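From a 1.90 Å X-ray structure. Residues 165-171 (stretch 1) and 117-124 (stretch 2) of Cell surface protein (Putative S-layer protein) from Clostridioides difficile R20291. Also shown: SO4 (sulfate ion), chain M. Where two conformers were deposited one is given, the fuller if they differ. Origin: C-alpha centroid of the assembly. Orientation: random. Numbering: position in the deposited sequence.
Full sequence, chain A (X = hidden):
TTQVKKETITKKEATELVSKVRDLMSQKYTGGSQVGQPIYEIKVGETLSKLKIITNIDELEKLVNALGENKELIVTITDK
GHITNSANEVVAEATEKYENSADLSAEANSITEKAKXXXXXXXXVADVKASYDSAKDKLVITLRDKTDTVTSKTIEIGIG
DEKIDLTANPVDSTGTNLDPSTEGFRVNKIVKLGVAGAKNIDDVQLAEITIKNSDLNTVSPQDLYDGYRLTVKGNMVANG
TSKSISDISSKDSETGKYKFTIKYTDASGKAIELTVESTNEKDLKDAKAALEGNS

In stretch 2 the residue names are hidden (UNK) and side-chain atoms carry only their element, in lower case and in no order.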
# COMPACT_ATOMS: atom_id res chain seq x y z
N ASP A 165 -22.75 -13.61 -3.98
CA ASP A 165 -24.06 -12.97 -3.85
C ASP A 165 -25.09 -13.93 -4.43
O ASP A 165 -25.10 -14.17 -5.63
CB ASP A 165 -24.02 -11.65 -4.63
CG ASP A 165 -25.32 -10.85 -4.57
OD1 ASP A 165 -26.35 -11.27 -3.96
OD2 ASP A 165 -25.29 -9.77 -5.19
N LEU A 166 -25.94 -14.48 -3.56
CA LEU A 166 -26.94 -15.46 -3.97
C LEU A 166 -28.14 -14.83 -4.70
O LEU A 166 -28.96 -15.56 -5.26
CB LEU A 166 -27.41 -16.28 -2.77
CG LEU A 166 -26.33 -17.06 -2.04
CD1 LEU A 166 -26.90 -17.81 -0.85
CD2 LEU A 166 -25.62 -18.01 -2.98
N THR A 167 -28.24 -13.49 -4.71
CA THR A 167 -29.20 -12.80 -5.57
C THR A 167 -28.72 -12.64 -7.01
O THR A 167 -29.53 -12.39 -7.89
CB THR A 167 -29.60 -11.40 -5.03
OG1 THR A 167 -28.51 -10.49 -5.16
CG2 THR A 167 -30.01 -11.48 -3.59
N ALA A 168 -27.41 -12.79 -7.26
CA ALA A 168 -26.86 -12.73 -8.60
C ALA A 168 -26.97 -14.08 -9.33
O ALA A 168 -27.06 -15.15 -8.73
CB ALA A 168 -25.40 -12.29 -8.55
N ASN A 169 -26.90 -14.00 -10.65
CA ASN A 169 -26.94 -15.16 -11.51
C ASN A 169 -25.70 -16.02 -11.29
O ASN A 169 -24.58 -15.52 -11.41
CB ASN A 169 -26.98 -14.73 -12.98
CG ASN A 169 -28.31 -14.13 -13.39
OD1 ASN A 169 -29.22 -13.96 -12.59
ND2 ASN A 169 -28.45 -13.85 -14.69
N PRO A 170 -25.89 -17.31 -10.95
CA PRO A 170 -24.74 -18.17 -10.88
C PRO A 170 -24.28 -18.59 -12.28
O PRO A 170 -24.93 -18.26 -13.26
CB PRO A 170 -25.27 -19.37 -10.08
CG PRO A 170 -26.71 -19.45 -10.49
CD PRO A 170 -27.14 -18.02 -10.62
N VAL A 171 -23.18 -19.30 -12.34
CA VAL A 171 -22.59 -19.79 -13.57
C VAL A 171 -22.73 -21.29 -13.69
O VAL A 171 -22.47 -22.03 -12.73
CB VAL A 171 -21.11 -19.39 -13.64
CG1 VAL A 171 -20.45 -19.88 -14.91
CG2 VAL A 171 -21.00 -17.89 -13.51
N UNK A 117 -36.12 -14.18 4.49
CA UNK A 117 -37.05 -13.28 3.77
C UNK A 117 -36.79 -13.06 2.30
O UNK A 117 -37.69 -12.60 1.61
c UNK A 117 -37.04 -11.86 4.40
o UNK A 117 -35.77 -11.23 4.18
c UNK A 117 -37.34 -11.91 5.87
N UNK A 118 -35.59 -13.34 1.80
CA UNK A 118 -35.27 -13.03 0.40
C UNK A 118 -36.17 -13.70 -0.61
O UNK A 118 -36.52 -14.88 -0.47
c UNK A 118 -32.83 -11.21 -0.75
c UNK A 118 -32.81 -12.32 0.28
o UNK A 118 -33.50 -11.30 -1.81
o UNK A 118 -32.12 -10.23 -0.48
c UNK A 118 -33.82 -13.41 0.04
N UNK A 119 -36.51 -12.94 -1.65
CA UNK A 119 -37.30 -13.41 -2.77
C UNK A 119 -36.57 -13.21 -4.09
O UNK A 119 -37.20 -13.31 -5.13
c UNK A 119 -38.67 -12.68 -2.82
c UNK A 119 -39.44 -12.87 -1.53
o UNK A 119 -38.46 -11.28 -3.04
N UNK A 120 -35.27 -12.91 -4.07
CA UNK A 120 -34.50 -12.65 -5.30
C UNK A 120 -33.46 -13.71 -5.60
O UNK A 120 -32.91 -14.32 -4.70
n UNK A 120 -34.86 -9.42 -4.13
o UNK A 120 -35.47 -9.91 -6.22
c UNK A 120 -33.80 -11.29 -5.20
c UNK A 120 -34.78 -10.13 -5.22
N UNK A 121 -33.17 -13.87 -6.89
CA UNK A 121 -32.14 -14.78 -7.38
C UNK A 121 -32.34 -16.19 -6.85
O UNK A 121 -33.47 -16.71 -6.87
N UNK A 122 -31.27 -16.76 -6.30
CA UNK A 122 -31.29 -18.16 -5.86
C UNK A 122 -32.27 -18.36 -4.70
O UNK A 122 -32.97 -19.37 -4.66
c UNK A 122 -27.54 -18.93 -6.59
c UNK A 122 -29.03 -18.67 -6.81
c UNK A 122 -29.86 -18.65 -5.53
c UNK A 122 -29.89 -20.05 -4.90
N UNK A 123 -32.38 -17.37 -3.81
CA UNK A 123 -33.27 -17.47 -2.67
C UNK A 123 -34.74 -17.73 -3.03
O UNK A 123 -35.46 -18.35 -2.25
o UNK A 123 -28.33 -14.92 0.73
c UNK A 123 -29.90 -14.53 -1.01
c UNK A 123 -29.51 -15.24 0.11
c UNK A 123 -30.30 -16.28 0.61
c UNK A 123 -31.90 -15.91 -1.16
c UNK A 123 -31.49 -16.60 -0.02
c UNK A 123 -31.11 -14.87 -1.63
c UNK A 123 -33.23 -16.22 -1.82
N UNK A 124 -35.16 -17.24 -4.20
CA UNK A 124 -36.53 -17.44 -4.68
C UNK A 124 -36.86 -18.89 -5.00
O UNK A 124 -37.98 -19.33 -4.80
c UNK A 124 -38.22 -16.51 -6.38
c UNK A 124 -39.80 -15.48 -8.05
c UNK A 124 -38.36 -15.55 -7.55
c UNK A 124 -36.76 -16.60 -5.95
n UNK A 124 -40.75 -14.95 -7.02
S SO4 M . -35.21 -13.38 -9.56
O1 SO4 M . -34.82 -12.08 -8.95
O2 SO4 M . -36.40 -13.18 -10.42
O3 SO4 M . -34.10 -13.91 -10.38
O4 SO4 M . -35.55 -14.36 -8.51
O HOH W 1 -26.55 -13.27 -0.70

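Position 117 has three side-chain atoms, a first carbon carrying one oxygen and one carbon, and nothing on stretch 1 is within their reach. That fork is a threonine, Thr117, with chi1 in the p well. It is exposed, so the contact places no demand on it.

At position 118 three carbons run in a row and the third carries two oxygens, the pattern of a carboxylate on a two-carbon arm. The CA-to-CB bond points toward stretch 1, and one of the oxygens lies 3.9 Å from Thr167 CG2, a packing contact only; this is Glu118, and the oxygen is OE1.

Position 119 repeats the small fork of one carbon bearing an oxygen and a carbon, and again it touches nothing on stretch 1. It is Thr119, also in the p well.

Position 120 carries two carbons, the second bonded to one oxygen and one nitrogen, a short amide. CB starts toward stretch 1 and lies 4.1 Å from Thr167 CG2, but the end of the side chain leads away. This is Asn120. The loop is braced locally instead, for Asn120 N and Asn120 ND2 both donate to Glu118 OE1, each at 3.3 Å.

Position 121 has no side-chain atoms at all, and its bare CA makes a CA-H...O contact with Thr167 O at 3.6 Å; it is Gly121. Its phi of 54° favours glycine by itself, and the neighbouring stretch leaves no room for a side chain: an ideal CB would sit 2.4 Å from Thr167 O and 2.8 Å from Leu166 O, a clash with both. Gly121 N donates to O1 of the sulfate at 3.2 Å, nearly straight at 177°; the ion probably comes from the crystallisation liquor.

Four carbons at position 122 fork at the first, with one arm two carbons long. They point toward stretch 1, where the end of the longer arm lies 4.2 Å from Leu166 CD2 and 4.0 Å from Pro170 CG. This is isoleucine, the buried Ile122, and the packing atom is CD1.

At position 123 one carbon leads to a six-carbon ring that bears an oxygen. CB leaves sideways, yet the ring comes nearer: one ring carbon is 3.5 Å from Leu166 CB, while Thr167 CG2 meets the ring edge near its plane. This is Tyr123, and the ring carbon is CE2. Water 1 links the hydroxyl to stretch 1, 2.8 Å from Tyr123 OH and accepting from Leu166 N at 3.2 Å.

Position 124 has four carbons in a row ending in nitrogen, with nothing on stretch 1 in reach: Lys124. It is exposed, with its CD 3.2 Å from sulfate O4.

The contact works by fitting a type I turn, Asp165 to Ala168, braced by its own hydrogen bonds, against the backbone at Gly121. Ala168 N to Asp165 O at 3.1 Å closes the turn, and Asp165 OD1 accepts from Thr167 N at 3.0 Å and Thr167 OG1 at 2.6 Å. Ile122 N donates to Leu166 O at 2.8 Å, the single direct hydrogen bond between the stretches. Around it the rule is simple: glycine for close approach, then isoleucine and tyrosine to pack against Leu166.

Stretch 2 117-124: TETNGIYK
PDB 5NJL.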